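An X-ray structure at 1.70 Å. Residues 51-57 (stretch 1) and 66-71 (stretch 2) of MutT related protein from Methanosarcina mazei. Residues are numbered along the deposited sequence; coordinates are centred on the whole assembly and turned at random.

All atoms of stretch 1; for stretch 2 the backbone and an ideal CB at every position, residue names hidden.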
# COMPACT_ATOMS: atom_id res chain seq x y z
N LEU A 51 4.50 -16.79 -1.10
CA LEU A 51 3.07 -16.44 -1.32
C LEU A 51 2.31 -16.31 0.02
O LEU A 51 1.57 -15.34 0.23
CB LEU A 51 2.35 -17.47 -2.20
CG LEU A 51 2.89 -17.65 -3.60
CD1 LEU A 51 2.00 -18.65 -4.34
CD2 LEU A 51 2.99 -16.32 -4.35
N LYS A 52 2.54 -17.24 0.94
CA LYS A 52 1.84 -17.23 2.23
C LYS A 52 2.24 -16.04 3.11
O LYS A 52 1.40 -15.51 3.84
CB LYS A 52 2.02 -18.56 2.96
CG LYS A 52 1.02 -19.64 2.46
CD LYS A 52 0.87 -20.82 3.41
CE LYS A 52 -0.10 -21.84 2.86
NZ LYS A 52 -0.60 -22.77 3.92
N GLU A 53 3.51 -15.61 3.01
CA GLU A 53 3.97 -14.41 3.72
C GLU A 53 3.26 -13.21 3.12
O GLU A 53 2.78 -12.33 3.84
CB GLU A 53 5.48 -14.21 3.58
CG GLU A 53 6.35 -15.00 4.57
CD GLU A 53 7.84 -15.13 4.15
OE1 GLU A 53 8.25 -14.65 3.06
OE2 GLU A 53 8.60 -15.74 4.93
N GLY A 54 3.19 -13.17 1.79
CA GLY A 54 2.50 -12.11 1.07
C GLY A 54 1.04 -11.96 1.45
O GLY A 54 0.57 -10.85 1.70
N VAL A 55 0.32 -13.06 1.50
CA VAL A 55 -1.12 -12.93 1.75
C VAL A 55 -1.37 -12.50 3.20
O VAL A 55 -2.24 -11.65 3.42
CB VAL A 55 -1.93 -14.16 1.26
CG1 VAL A 55 -1.64 -15.35 2.10
CG2 VAL A 55 -3.41 -13.82 1.11
N ALA A 56 -0.60 -13.01 4.15
CA ALA A 56 -0.77 -12.58 5.55
C ALA A 56 -0.46 -11.07 5.72
O ALA A 56 -1.20 -10.36 6.40
CB ALA A 56 0.06 -13.43 6.50
N ARG A 57 0.60 -10.61 5.05
CA ARG A 57 1.03 -9.19 5.06
C ARG A 57 -0.06 -8.31 4.47
O ARG A 57 -0.45 -7.32 5.07
CB ARG A 57 2.31 -9.03 4.24
CG ARG A 57 2.77 -7.58 4.10
CD ARG A 57 3.96 -7.42 3.16
NE ARG A 57 3.77 -8.04 1.83
CZ ARG A 57 3.13 -7.51 0.80
NH1 ARG A 57 2.53 -6.32 0.88
NH2 ARG A 57 3.07 -8.20 -0.33
N UNK A 66 -5.03 -10.60 11.68
CA UNK A 66 -3.87 -11.48 11.68
C UNK A 66 -4.35 -12.88 11.31
O UNK A 66 -5.16 -13.49 12.04
CB UNK A 66 -3.16 -11.47 13.04
N UNK A 67 -3.88 -13.35 10.17
CA UNK A 67 -4.26 -14.66 9.66
C UNK A 67 -3.01 -15.51 9.40
O UNK A 67 -1.96 -15.01 8.99
CB UNK A 67 -5.09 -14.52 8.38
N UNK A 68 -3.12 -16.81 9.68
CA UNK A 68 -2.19 -17.78 9.11
C UNK A 68 -2.93 -18.46 7.95
O UNK A 68 -4.00 -19.05 8.14
CB UNK A 68 -1.71 -18.79 10.15
N UNK A 69 -2.41 -18.29 6.72
CA UNK A 69 -3.09 -18.78 5.53
C UNK A 69 -3.21 -20.30 5.56
O UNK A 69 -2.26 -20.98 5.93
CB UNK A 69 -2.35 -18.33 4.27
N UNK A 70 -4.39 -20.80 5.18
CA UNK A 70 -4.64 -22.23 5.09
C UNK A 70 -4.33 -22.70 3.68
O UNK A 70 -3.39 -22.23 3.04
CB UNK A 70 -6.08 -22.56 5.47
N UNK A 71 -5.14 -23.62 3.18
CA UNK A 71 -4.85 -24.22 1.89
C UNK A 71 -5.12 -23.24 0.73
O UNK A 71 -5.87 -22.26 0.88
CB UNK A 71 -5.68 -25.49 1.71

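Stretch 1 is a helix, and the face it turns to stretch 2 is built from Lys-52, Val-55 and Ala-56: a long cationic arm, a branched methyl surface and a small flat spot. The second stretch runs past this face without regular secondary structure, so each position must be read from its own backbone.

Position 66 is easily dismissed. Its CA-to-CB bond points away, nothing of the helix lies within 5.5 Å of the ideal CB, and the extended backbone (phi/psi -94/116) tolerates almost anything; a polar or beta-branched residue would do. The deposited residue is Thr-66, chi1 m, which makes no contact with the helix.

Position 67 is more demanding. The CB points sideways and touches nothing, so a short side chain would leave the helix unreached, yet the methyls of Val-55 lie within range of a long one. The backbone, at -124/143, suits extended residues, and a long, unbranched apolar chain such as Met would reach them; an aromatic ring is conceivable. The residue is Met-67. With chi1 p and the two outer torsions t, its chain stretches out until CE meets Val-55 CG1 at 3.5 Å. Its backbone contributes as well: Met-67 O rests 3.6 Å from Ala-56 CB, in van der Waals contact. A water bridges the two stretches, donating to Ala-56 O at 2.7 Å and accepting from Met-67 N at 2.9 Å, so a main-chain acceptor of the helix and a main-chain donor of the loop are satisfied together.

At position 68 the CB again points away, and stretch 1 places no demand on the side chain. Polar or beta-branched residues both suit -102/117. It is Val-68, chi1 p, with no contact across.

Position 69 is where the loop faces the helix directly. Its CB points toward stretch 1, and the ideal CB lies 3.8 Å from Val-55 CG1 and 4.0 Å from Lys-52 CG, which calls for a compact apolar group. A phi of -63 admits proline; Ala or Val would also be reasonable candidates. Pro-69 is found, its ring packing CG against Val-55 CG1 at 3.5 Å, while CD lies 4.4 Å from Ala-56 CB. The aliphatic part of Lys-52 joins in, with its CG 3.9 Å from Pro-69 CB. The carbonyl is used too: Lys-52 NZ donates to Pro-69 O at 3.2 Å.

Position 70 offers the helix its carbonyl rather than a side chain. An ideal CB would point away and meet nothing of stretch 1, so small or polar residues could be accepted, but -92/-142 is a backbone region that glycine enters most readily. Gly-70 it is, and Lys-52 NZ donates to Gly-70 O at 3.0 Å, so one ammonium group binds two successive carbonyls.

Position 71 points away again, leaving room for many polar residues; the lysine's charge nearby makes an acidic one reasonable. Asp-71 follows, chi1 m; Asp-71 OD1 stays 5.4 Å from Lys-52 NZ, too far for a direct contact.

Stretch 2 66-71: TMVPGD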
# COMPACT_ATOMS: atom_id res chain seq x y z
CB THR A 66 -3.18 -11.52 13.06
OG1 THR A 66 -2.77 -10.21 13.43
CG2 THR A 66 -1.96 -12.44 13.02
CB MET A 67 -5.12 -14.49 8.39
CG MET A 67 -4.34 -14.33 7.05
SD MET A 67 -5.31 -15.01 5.70
CE MET A 67 -4.18 -14.72 4.40
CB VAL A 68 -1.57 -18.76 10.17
CG1 VAL A 68 -2.60 -19.33 11.12
CG2 VAL A 68 -0.76 -19.87 9.49
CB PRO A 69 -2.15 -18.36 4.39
CG PRO A 69 -1.28 -17.30 4.97
CD PRO A 69 -1.13 -17.62 6.40
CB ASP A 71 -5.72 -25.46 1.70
CG ASP A 71 -5.42 -26.55 2.72
OD1 ASP A 71 -4.23 -26.73 3.10
OD2 ASP A 71 -6.38 -27.23 3.15
O HOH W 1 -2.63 -11.33 8.44
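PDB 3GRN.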